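Local coordinates for ECXA (Escherichia coli, PDB 4L63), which probably acts as a zinc-dependent metallopeptidase of the metzincin type, with a zinc ion held by three histidines, at residues 166-171 and 235-240; 69-74 and 197-202; 6-11 and 203-208; 116-121 and 155-160. All blocks are in the same frame, centred on the assembly; numbering follows the deposited sequence.

Contact 1: 166-171 and 235-240; sequences LGLLHN and RVMRRG. With ZN (zinc ion), chain G.
Met237, near the end of helix 228-239, packs against the turn Leu166-Gly167-Leu168 in a buried van der Waals contact at the C-terminal end of the helix that carries two zinc ligands. The turn closes helix 146-165 and belongs to the metzincin zinc signature HExxHxxGxxH: His160 and His164 lie on the helix, Gly167 lets the chain bend, and His170 comes back as the third ligand. Gly167 has a positive phi (96°) and is the C-prime residue of a Schellman motif, its N bonded to the carbonyl of His164. This turn swings the chain off the helix axis, and residues 167-169 then run beside strand 12-16, with backbone bonds from Gly167 to Tyr15 and from Leu169 to Ile13. Beyond the turn, His170 NE2 reaches the zinc ion at 2.1 Å, while its ND1 is tied to Glu173, which should steady the ring.

The Met237 side chain folds at chi2 and chi3 (-48° and -66°) and lies along the turn with most of its length in touch. Its CB is 3.5 Å from Leu166 O, a buried carbonyl for which the model offers no hydrogen-bond partner. The CG meets one branch of Leu168, CD2, at 4.0 Å, the two side chains passing at a slant. Leu22 of strand 21-22 also packs on Met237. At the far end the methyl curls over the glycine, with Met237 CE 3.5 Å from Gly167 O and 4.1 Å from Gly167 CA.

Contact 2: 69-74 and 197-202; sequences NEWAPS and SIMLNG
Trp71 O is gripped by two groups of one residue: Ser74 N at 3.0 Å and Ser74 OG at 2.7 Å, the hydroxyl approaching nearly end-on to the carbonyl (C=O...OG angle 161°). This double hold stabilises the short 3-10 turn after helix 60-70, from which the indole of Trp71 extends toward residues 197-202. The far rim of its six-membered ring does the touching: CZ2 lies 3.8 Å from Ile198 CG2, and CH2 is 4.1 Å from the same methyl. With CG1 of Ile198 anti to the backbone N (chi1 -163°), it is the CG2 branch that meets the indole. Met199 SD comes obliquely to the ring, 4.4 Å from Trp71 CZ2, a Met-aromatic contact.

Met199 sits where metzincins have the methionine of the Met-turn, and is consistent with that role: its side chain lies beneath the zinc, touching His160 and His164. The type I turn from Ser197 to Leu200 is braced by an ST turn, Met199 N donating to Ser197 OG at 2.9 Å, while Ile198 O receives ND1 of His160, which should help orient that ligand. Trp71 NE1 donates to Lys159 O on helix 146-165. The indole thus lies between that active-site helix, where it also touches Ile162, and Asp230 and Val234 of helix 228-239, with the presumed Met-turn across its tip.

Contact 3: 6-11 and 203-208; sequences PNEEKK and SNYDYI
Glu9 and Tyr205 are the closest backbone neighbours here, CA to CA 9.2 Å, so side chains span the gap between a short turn of helical angles at residues 7-9 and the segment leading into helix 207-215. The ring of Tyr205 bridges it. Its hydroxyl reaches the aliphatic part of Glu8, with Tyr205 OH 3.3 Å from Glu8 CG, and the two side chains cross at about a right angle. At the carbon next to CZ, Tyr205 CE2 meets Glu9 CG at 3.9 Å.

Glu8 leaves its backbone with CG anti to N (chi1 -175°) and then bends at chi2 (58°); its carboxylate plane lies 21° from that of the tyrosine ring. Each oxygen has its own partner: OE1 takes Lys11 NZ at 3.0 Å on its syn lone pair, a salt bridge inside the turn, and OE2 accepts from water 2, which is also bonded to Tyr205 OH. The two groups are therefore linked by way of water as well as by direct packing. Glu9, extended beyond CG, carries its carboxylate away from the ring to a salt bridge with Arg210 of helix 207-215. Asn7 ND2 bonds to the backbone of a chain of another protein.

Asp206 is the N-cap of helix 207-215, its OD2 receiving Asp209 N. The N-terminal segment packs on the residue just before this cap, Tyr205, in the loop that follows the presumed Met-turn of this metzincin-like fold, with the nearest atom of the Tyr205 side chain about 11 Å from the zinc ion.

Contact 4: 116-121 and 155-160; sequences TRIDIG and RITIKH. With ZN (zinc ion), chain G.
Ile118 has CG1 anti to the carbonyl carbon (chi1 -66°) and a further bend at chi2 (-65°), and these two turns aim CD1 at helix 146-165; Thr157 answers with CG2 anti to its backbone N. The two methyls meet with Ile118 CD1 3.6 Å from Thr157 CG2, the side chains slanting past each other. The same CD1 also lies 4.0 Å from Ile158 CG1, where the two isoleucines stand roughly at right angles. One methyl is thus lodged between consecutive residues of the helix, and all three side chains are buried. The hydroxyl of Thr157 is turned back to Lys153 O, a bond within its own helix that leaves the methyl to face the strand.

Here the sheet of the metzincin-like fold carries the active-site helix: strand 115-119 lies between 91-96 and 104-107, and helix 146-165, with the HExxH histidines, runs over it. Tyr60 of helix 60-70 flanks Ile118, and Tyr63 and Ala67 of that helix flank Ile158. At the end of the strand Asp119 is the N-cap of helix 120-126. Its OD1 takes Ser122 N, and its OD2 receives Tyr98 N and bonds to Thr96 OG1.

His160, three residues after Thr157, binds the zinc ion through NE2 at 2.1 Å. His164 and His170 complete the protein ligands. Water 1 lies in the plane of the His160 ring, at its edge, 2.5 Å from the metal.

Overall arrangement
From the N terminus, residues 6-11 open the widest of the four loops, which contact 3 closes at 203-208, tying the N-terminal turn to the start of helix 207-215. Within that span, contact 2 joins the end of helix 60-70 to the presumed Met-turn, and within contact 2 lies contact 4, which sets strand 115-119 against helix 146-165. Contact 1 begins after contact 4 has closed and crosses both contacts 2 and 3, running on to helix 228-239. Asn171 stitches the crossing: its side chain bonds Asn201 N of contact 2 and Glu8 O of contact 3. Contacts 1 and 4 share the zinc ion through His170 and His160.

Contact 1: 166-171 and 235-240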
# COMPACT_ATOMS: atom_id res chain seq x y z
N LEU A 166 -10.73 23.86 -5.69
CA LEU A 166 -9.77 23.41 -4.69
C LEU A 166 -8.50 22.81 -5.30
O LEU A 166 -7.70 22.23 -4.58
CB LEU A 166 -10.42 22.39 -3.75
CG LEU A 166 -11.59 22.93 -2.93
CD1 LEU A 166 -12.26 21.82 -2.13
CD2 LEU A 166 -11.15 24.08 -2.03
N GLY A 167 -8.33 22.94 -6.61
CA GLY A 167 -7.07 22.57 -7.23
C GLY A 167 -7.01 21.17 -7.83
O GLY A 167 -5.94 20.71 -8.24
N LEU A 168 -8.15 20.50 -7.88
CA LEU A 168 -8.18 19.17 -8.49
C LEU A 168 -8.56 19.24 -9.96
O LEU A 168 -9.27 20.16 -10.40
CB LEU A 168 -9.15 18.25 -7.75
CG LEU A 168 -8.81 18.03 -6.28
CD1 LEU A 168 -9.75 17.00 -5.66
CD2 LEU A 168 -7.36 17.61 -6.11
N LEU A 169 -8.08 18.27 -10.73
CA LEU A 169 -8.45 18.13 -12.13
C LEU A 169 -9.24 16.84 -12.27
O LEU A 169 -9.79 16.34 -11.29
CB LEU A 169 -7.20 18.15 -13.02
CG LEU A 169 -6.40 19.46 -12.91
CD1 LEU A 169 -5.02 19.32 -13.53
CD2 LEU A 169 -7.15 20.63 -13.56
N HIS A 170 -9.31 16.28 -13.48
CA HIS A 170 -10.04 15.03 -13.67
C HIS A 170 -9.14 13.82 -13.49
O HIS A 170 -7.94 13.90 -13.69
CB HIS A 170 -10.66 14.97 -15.06
CG HIS A 170 -11.69 16.02 -15.30
ND1 HIS A 170 -11.77 16.73 -16.48
CD2 HIS A 170 -12.68 16.49 -14.51
CE1 HIS A 170 -12.77 17.60 -16.40
NE2 HIS A 170 -13.34 17.47 -15.22
N ASN A 171 -9.76 12.69 -13.15
CA ASN A 171 -9.02 11.45 -12.85
C ASN A 171 -8.03 11.04 -13.93
O ASN A 171 -6.98 10.49 -13.63
CB ASN A 171 -10.00 10.30 -12.58
CG ASN A 171 -10.69 9.79 -13.84
OD1 ASN A 171 -11.36 10.54 -14.55
ND2 ASN A 171 -10.57 8.48 -14.10
N ARG A 235 -6.16 17.91 0.73
CA ARG A 235 -5.16 18.08 1.79
C ARG A 235 -3.77 18.34 1.22
O ARG A 235 -3.01 19.14 1.77
CB ARG A 235 -5.09 16.85 2.70
CG ARG A 235 -6.21 16.76 3.68
CD ARG A 235 -5.91 15.77 4.80
NE ARG A 235 -6.99 15.81 5.77
CZ ARG A 235 -7.13 16.76 6.68
NH1 ARG A 235 -6.24 17.74 6.75
NH2 ARG A 235 -8.16 16.74 7.53
N VAL A 236 -3.43 17.65 0.14
CA VAL A 236 -2.19 17.91 -0.57
C VAL A 236 -2.18 19.32 -1.17
O VAL A 236 -1.20 20.06 -1.02
CB VAL A 236 -1.95 16.88 -1.68
CG1 VAL A 236 -0.77 17.29 -2.54
CG2 VAL A 236 -1.71 15.50 -1.06
N MET A 237 -3.29 19.70 -1.81
CA MET A 237 -3.40 21.01 -2.46
C MET A 237 -3.39 22.14 -1.43
O MET A 237 -3.06 23.28 -1.77
CB MET A 237 -4.67 21.11 -3.31
CG MET A 237 -4.76 20.09 -4.45
SD MET A 237 -3.27 19.94 -5.46
CE MET A 237 -3.21 21.55 -6.24
N ARG A 238 -3.77 21.83 -0.20
CA ARG A 238 -3.73 22.84 0.87
C ARG A 238 -2.31 23.13 1.33
O ARG A 238 -2.05 24.19 1.88
CB ARG A 238 -4.57 22.41 2.08
CG ARG A 238 -6.06 22.48 1.87
CD ARG A 238 -6.79 21.98 3.10
NE ARG A 238 -6.47 22.76 4.29
CZ ARG A 238 -6.31 22.24 5.50
NH1 ARG A 238 -6.45 20.93 5.68
NH2 ARG A 238 -6.03 23.02 6.53
N ARG A 239 -1.39 22.20 1.12
CA ARG A 239 -0.02 22.44 1.57
C ARG A 239 0.93 22.62 0.39
O ARG A 239 2.04 23.12 0.55
CB ARG A 239 0.47 21.31 2.48
CG ARG A 239 0.68 19.98 1.80
CD ARG A 239 1.37 19.01 2.75
NE ARG A 239 1.60 17.71 2.13
CZ ARG A 239 0.74 16.70 2.16
NH1 ARG A 239 -0.42 16.83 2.79
NH2 ARG A 239 1.05 15.55 1.57
N GLY A 240 0.48 22.22 -0.80
CA GLY A 240 1.27 22.38 -2.01
C GLY A 240 2.61 21.68 -1.93
O GLY A 240 2.73 20.63 -1.31
ZN ZN G . -14.64 18.88 -14.41
O HOH W 1 -16.17 20.67 -15.23

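Contact 2: 69-74 and 197-202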
# COMPACT_ATOMS: atom_id res chain seq x y z
N ASN A 69 -19.33 22.15 2.35
CA ASN A 69 -19.32 21.37 3.58
C ASN A 69 -18.98 19.91 3.31
O ASN A 69 -18.46 19.21 4.17
CB ASN A 69 -20.66 21.45 4.29
CG ASN A 69 -20.62 20.86 5.68
OD1 ASN A 69 -20.09 21.48 6.61
ND2 ASN A 69 -21.13 19.65 5.82
N GLU A 70 -19.33 19.46 2.10
CA GLU A 70 -18.97 18.12 1.64
C GLU A 70 -17.46 17.95 1.61
O GLU A 70 -16.94 16.85 1.82
CB GLU A 70 -19.52 17.87 0.23
CG GLU A 70 -21.02 17.81 0.12
CD GLU A 70 -21.54 16.41 0.27
OE1 GLU A 70 -21.52 15.66 -0.74
OE2 GLU A 70 -21.98 16.05 1.38
N TRP A 71 -16.76 19.04 1.34
CA TRP A 71 -15.32 19.02 1.17
C TRP A 71 -14.60 19.40 2.46
O TRP A 71 -13.37 19.32 2.55
CB TRP A 71 -14.90 19.96 0.03
CG TRP A 71 -15.25 19.47 -1.34
CD1 TRP A 71 -16.38 19.77 -2.05
CD2 TRP A 71 -14.47 18.60 -2.16
NE1 TRP A 71 -16.34 19.14 -3.27
CE2 TRP A 71 -15.18 18.41 -3.36
CE3 TRP A 71 -13.24 17.96 -2.00
CZ2 TRP A 71 -14.70 17.61 -4.40
CZ3 TRP A 71 -12.76 17.15 -3.04
CH2 TRP A 71 -13.49 16.99 -4.21
N ALA A 72 -15.37 19.79 3.47
CA ALA A 72 -14.85 20.21 4.77
C ALA A 72 -13.91 19.20 5.46
O ALA A 72 -12.99 19.62 6.17
CB ALA A 72 -16.01 20.55 5.70
N PRO A 73 -14.13 17.87 5.29
CA PRO A 73 -13.16 16.92 5.85
C PRO A 73 -11.71 17.11 5.39
O PRO A 73 -10.80 16.58 6.03
CB PRO A 73 -13.69 15.57 5.37
CG PRO A 73 -15.16 15.76 5.31
CD PRO A 73 -15.37 17.18 4.86
N SER A 74 -11.50 17.86 4.31
CA SER A 74 -10.14 18.15 3.84
C SER A 74 -9.44 19.19 4.72
O SER A 74 -8.22 19.34 4.64
CB SER A 74 -10.18 18.64 2.39
OG SER A 74 -10.73 19.94 2.34
N SER A 197 -14.14 8.55 -7.46
CA SER A 197 -13.94 9.99 -7.28
C SER A 197 -15.08 10.77 -7.91
O SER A 197 -15.63 10.37 -8.93
CB SER A 197 -12.60 10.42 -7.89
OG SER A 197 -12.43 11.82 -7.82
N ILE A 198 -15.45 11.88 -7.29
CA ILE A 198 -16.45 12.76 -7.86
C ILE A 198 -15.80 13.65 -8.92
O ILE A 198 -16.47 14.43 -9.60
CB ILE A 198 -17.13 13.60 -6.75
CG1 ILE A 198 -18.44 14.21 -7.27
CG2 ILE A 198 -16.15 14.62 -6.17
CD1 ILE A 198 -19.36 14.73 -6.17
N MET A 199 -14.48 13.51 -9.09
CA MET A 199 -13.76 14.24 -10.13
C MET A 199 -13.48 13.38 -11.36
O MET A 199 -12.58 13.69 -12.15
CB MET A 199 -12.44 14.79 -9.59
CG MET A 199 -12.59 15.63 -8.34
SD MET A 199 -13.74 17.00 -8.60
CE MET A 199 -12.87 17.96 -9.87
N LEU A 200 -14.22 12.29 -11.50
CA LEU A 200 -14.21 11.51 -12.74
C LEU A 200 -14.43 12.45 -13.92
O LEU A 200 -15.23 13.38 -13.84
CB LEU A 200 -15.28 10.43 -12.73
CG LEU A 200 -15.05 9.24 -11.80
CD1 LEU A 200 -16.18 8.22 -11.97
CD2 LEU A 200 -13.69 8.61 -12.04
N ASN A 201 -13.71 12.21 -15.02
CA ASN A 201 -13.92 12.99 -16.23
C ASN A 201 -15.29 12.66 -16.81
O ASN A 201 -15.57 11.51 -17.17
CB ASN A 201 -12.80 12.70 -17.24
CG ASN A 201 -12.74 13.72 -18.35
OD1 ASN A 201 -13.77 14.22 -18.81
ND2 ASN A 201 -11.53 14.04 -18.80
N GLY A 202 -16.16 13.67 -16.89
CA GLY A 202 -17.53 13.47 -17.31
C GLY A 202 -17.68 13.14 -18.78
O GLY A 202 -18.74 12.69 -19.23

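Contact 3: 6-11 and 203-208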
# COMPACT_ATOMS: atom_id res chain seq x y z
N PRO A 6 -12.39 0.33 -9.35
CA PRO A 6 -11.14 0.22 -10.12
C PRO A 6 -10.17 1.35 -9.76
O PRO A 6 -10.60 2.45 -9.46
CB PRO A 6 -11.61 0.34 -11.58
CG PRO A 6 -13.05 -0.04 -11.56
CD PRO A 6 -13.58 0.38 -10.22
N ASN A 7 -8.87 1.07 -9.80
CA ASN A 7 -7.87 2.08 -9.45
C ASN A 7 -8.04 3.36 -10.25
O ASN A 7 -7.90 4.46 -9.72
CB ASN A 7 -6.46 1.52 -9.66
CG ASN A 7 -6.09 0.52 -8.58
OD1 ASN A 7 -6.73 0.47 -7.52
ND2 ASN A 7 -5.07 -0.29 -8.84
N GLU A 8 -8.34 3.22 -11.54
CA GLU A 8 -8.46 4.38 -12.41
C GLU A 8 -9.55 5.35 -11.94
O GLU A 8 -9.45 6.56 -12.18
CB GLU A 8 -8.72 3.95 -13.86
CG GLU A 8 -8.73 5.11 -14.88
CD GLU A 8 -7.43 5.91 -14.93
OE1 GLU A 8 -6.36 5.38 -14.52
OE2 GLU A 8 -7.46 7.07 -15.39
N GLU A 9 -10.56 4.84 -11.25
CA GLU A 9 -11.63 5.70 -10.73
C GLU A 9 -11.35 6.28 -9.35
O GLU A 9 -12.12 7.10 -8.85
CB GLU A 9 -12.96 4.93 -10.70
CG GLU A 9 -13.45 4.51 -12.08
CD GLU A 9 -14.73 3.68 -12.01
OE1 GLU A 9 -15.52 3.87 -11.05
OE2 GLU A 9 -14.93 2.83 -12.90
N LYS A 10 -10.25 5.84 -8.73
CA LYS A 10 -9.82 6.36 -7.43
C LYS A 10 -8.62 7.28 -7.56
O LYS A 10 -8.08 7.75 -6.56
CB LYS A 10 -9.45 5.22 -6.47
CG LYS A 10 -10.49 4.16 -6.31
CD LYS A 10 -10.10 3.19 -5.20
CE LYS A 10 -8.88 2.31 -5.55
NZ LYS A 10 -8.67 1.29 -4.43
N LYS A 11 -8.17 7.48 -8.80
CA LYS A 11 -6.98 8.29 -9.08
C LYS A 11 -7.35 9.75 -9.04
O LYS A 11 -8.33 10.15 -9.66
CB LYS A 11 -6.39 7.93 -10.45
CG LYS A 11 -5.15 8.71 -10.83
CD LYS A 11 -4.74 8.39 -12.27
CE LYS A 11 -4.07 7.03 -12.37
NZ LYS A 11 -3.77 6.66 -13.78
N SER A 203 -16.61 13.36 -19.53
CA SER A 203 -16.57 12.98 -20.94
C SER A 203 -16.42 11.47 -21.09
O SER A 203 -16.76 10.91 -22.14
CB SER A 203 -15.42 13.69 -21.66
OG SER A 203 -15.61 15.09 -21.71
N ASN A 204 -15.93 10.81 -20.05
CA ASN A 204 -15.60 9.39 -20.13
C ASN A 204 -16.36 8.51 -19.13
O ASN A 204 -16.41 7.29 -19.28
CB ASN A 204 -14.09 9.20 -19.95
CG ASN A 204 -13.27 10.16 -20.79
OD1 ASN A 204 -12.81 11.20 -20.31
ND2 ASN A 204 -13.10 9.82 -22.07
N TYR A 205 -16.93 9.12 -18.10
CA TYR A 205 -17.67 8.38 -17.08
C TYR A 205 -18.99 9.07 -16.76
O TYR A 205 -19.10 10.29 -16.88
CB TYR A 205 -16.88 8.25 -15.78
CG TYR A 205 -15.49 7.68 -15.91
CD1 TYR A 205 -14.41 8.50 -16.20
CD2 TYR A 205 -15.25 6.33 -15.68
CE1 TYR A 205 -13.13 8.00 -16.29
CE2 TYR A 205 -13.97 5.81 -15.77
CZ TYR A 205 -12.91 6.65 -16.07
OH TYR A 205 -11.63 6.16 -16.17
N ASP A 206 -19.97 8.28 -16.34
CA ASP A 206 -21.14 8.82 -15.66
C ASP A 206 -21.00 8.51 -14.18
O ASP A 206 -21.08 7.34 -13.77
CB ASP A 206 -22.44 8.25 -16.20
CG ASP A 206 -23.66 8.82 -15.49
OD1 ASP A 206 -23.95 10.03 -15.64
OD2 ASP A 206 -24.32 8.06 -14.74
N TYR A 207 -20.77 9.54 -13.38
CA TYR A 207 -20.53 9.40 -11.95
C TYR A 207 -21.62 8.60 -11.23
O TYR A 207 -21.33 7.76 -10.38
CB TYR A 207 -20.39 10.78 -11.30
CG TYR A 207 -20.28 10.75 -9.79
CD1 TYR A 207 -19.12 10.31 -9.16
CD2 TYR A 207 -21.35 11.15 -8.99
CE1 TYR A 207 -19.02 10.27 -7.78
CE2 TYR A 207 -21.26 11.12 -7.62
CZ TYR A 207 -20.10 10.68 -7.01
OH TYR A 207 -20.01 10.65 -5.64
N ILE A 208 -22.87 8.87 -11.58
CA ILE A 208 -23.99 8.20 -10.93
C ILE A 208 -23.94 6.70 -11.19
O ILE A 208 -24.09 5.89 -10.27
CB ILE A 208 -25.34 8.74 -11.40
CG1 ILE A 208 -25.46 10.23 -11.07
CG2 ILE A 208 -26.48 7.96 -10.74
CD1 ILE A 208 -26.82 10.81 -11.41
O HOH W 2 -9.72 7.08 -17.58

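Contact 4: 116-121 and 155-160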
# COMPACT_ATOMS: atom_id res chain seq x y z
N THR A 116 -16.54 29.85 -10.84
CA THR A 116 -17.37 28.70 -11.18
C THR A 116 -18.69 29.17 -11.77
O THR A 116 -19.38 30.00 -11.18
CB THR A 116 -17.64 27.82 -9.95
OG1 THR A 116 -16.48 27.03 -9.66
CG2 THR A 116 -18.82 26.89 -10.22
N ARG A 117 -19.05 28.63 -12.93
CA ARG A 117 -20.33 28.95 -13.54
C ARG A 117 -21.21 27.71 -13.69
O ARG A 117 -20.74 26.62 -14.02
CB ARG A 117 -20.12 29.63 -14.90
CG ARG A 117 -19.47 28.76 -15.95
CD ARG A 117 -19.26 29.51 -17.24
NE ARG A 117 -18.71 28.63 -18.27
CZ ARG A 117 -19.45 27.88 -19.07
NH1 ARG A 117 -18.88 27.10 -19.98
NH2 ARG A 117 -20.77 27.91 -18.98
N ILE A 118 -22.50 27.88 -13.40
CA ILE A 118 -23.50 26.85 -13.63
C ILE A 118 -24.42 27.30 -14.75
O ILE A 118 -25.26 28.19 -14.55
CB ILE A 118 -24.33 26.55 -12.36
CG1 ILE A 118 -23.45 25.94 -11.27
CG2 ILE A 118 -25.50 25.62 -12.69
CD1 ILE A 118 -22.88 24.59 -11.61
N ASP A 119 -24.27 26.70 -15.92
CA ASP A 119 -25.12 27.04 -17.05
C ASP A 119 -26.55 26.64 -16.75
O ASP A 119 -26.80 25.55 -16.26
CB ASP A 119 -24.63 26.36 -18.33
CG ASP A 119 -25.15 27.03 -19.58
OD1 ASP A 119 -26.23 26.64 -20.06
OD2 ASP A 119 -24.48 27.96 -20.07
N ILE A 120 -27.49 27.53 -17.03
CA ILE A 120 -28.89 27.24 -16.78
C ILE A 120 -29.54 26.70 -18.06
O ILE A 120 -30.39 25.81 -18.01
CB ILE A 120 -29.65 28.48 -16.29
CG1 ILE A 120 -28.94 29.08 -15.07
CG2 ILE A 120 -31.07 28.12 -15.92
CD1 ILE A 120 -28.85 28.15 -13.89
N GLY A 121 -29.11 27.24 -19.20
CA GLY A 121 -29.61 26.80 -20.49
C GLY A 121 -29.22 25.37 -20.84
O GLY A 121 -30.00 24.65 -21.46
N ARG A 155 -26.28 19.19 -7.46
CA ARG A 155 -25.33 19.05 -6.35
C ARG A 155 -24.03 18.41 -6.82
O ARG A 155 -22.95 18.91 -6.51
CB ARG A 155 -25.93 18.22 -5.21
CG ARG A 155 -27.10 18.88 -4.52
CD ARG A 155 -27.58 18.06 -3.34
NE ARG A 155 -28.74 18.67 -2.70
CZ ARG A 155 -28.68 19.64 -1.80
NH1 ARG A 155 -29.80 20.14 -1.28
NH2 ARG A 155 -27.50 20.12 -1.42
N ILE A 156 -24.15 17.30 -7.54
CA ILE A 156 -23.00 16.64 -8.15
C ILE A 156 -22.19 17.63 -8.97
O ILE A 156 -20.97 17.73 -8.80
CB ILE A 156 -23.44 15.48 -9.07
CG1 ILE A 156 -24.11 14.38 -8.25
CG2 ILE A 156 -22.23 14.93 -9.83
CD1 ILE A 156 -24.60 13.21 -9.08
N THR A 157 -22.86 18.37 -9.85
CA THR A 157 -22.20 19.36 -10.69
C THR A 157 -21.47 20.41 -9.86
O THR A 157 -20.32 20.74 -10.14
CB THR A 157 -23.20 20.08 -11.62
OG1 THR A 157 -23.83 19.11 -12.48
CG2 THR A 157 -22.49 21.11 -12.48
N ILE A 158 -22.14 20.93 -8.83
CA ILE A 158 -21.55 21.94 -7.96
C ILE A 158 -20.39 21.37 -7.13
O ILE A 158 -19.31 21.96 -7.09
CB ILE A 158 -22.61 22.56 -7.02
CG1 ILE A 158 -23.59 23.39 -7.85
CG2 ILE A 158 -21.95 23.42 -5.97
CD1 ILE A 158 -24.55 24.24 -7.03
N LYS A 159 -20.59 20.22 -6.50
CA LYS A 159 -19.52 19.54 -5.75
C LYS A 159 -18.30 19.25 -6.63
O LYS A 159 -17.16 19.45 -6.21
CB LYS A 159 -20.03 18.24 -5.13
CG LYS A 159 -21.07 18.46 -4.05
CD LYS A 159 -21.72 17.16 -3.65
CE LYS A 159 -22.99 17.42 -2.87
NZ LYS A 159 -23.43 16.21 -2.14
N HIS A 160 -18.56 18.78 -7.85
CA HIS A 160 -17.50 18.53 -8.83
C HIS A 160 -16.73 19.82 -9.14
O HIS A 160 -15.51 19.83 -9.15
CB HIS A 160 -18.11 17.93 -10.10
CG HIS A 160 -17.13 17.73 -11.22
ND1 HIS A 160 -16.40 16.57 -11.38
CD2 HIS A 160 -16.77 18.55 -12.24
CE1 HIS A 160 -15.63 16.68 -12.45
NE2 HIS A 160 -15.84 17.87 -12.99
ZN ZN G . -14.64 18.88 -14.41
O HOH W 1 -16.17 20.67 -15.23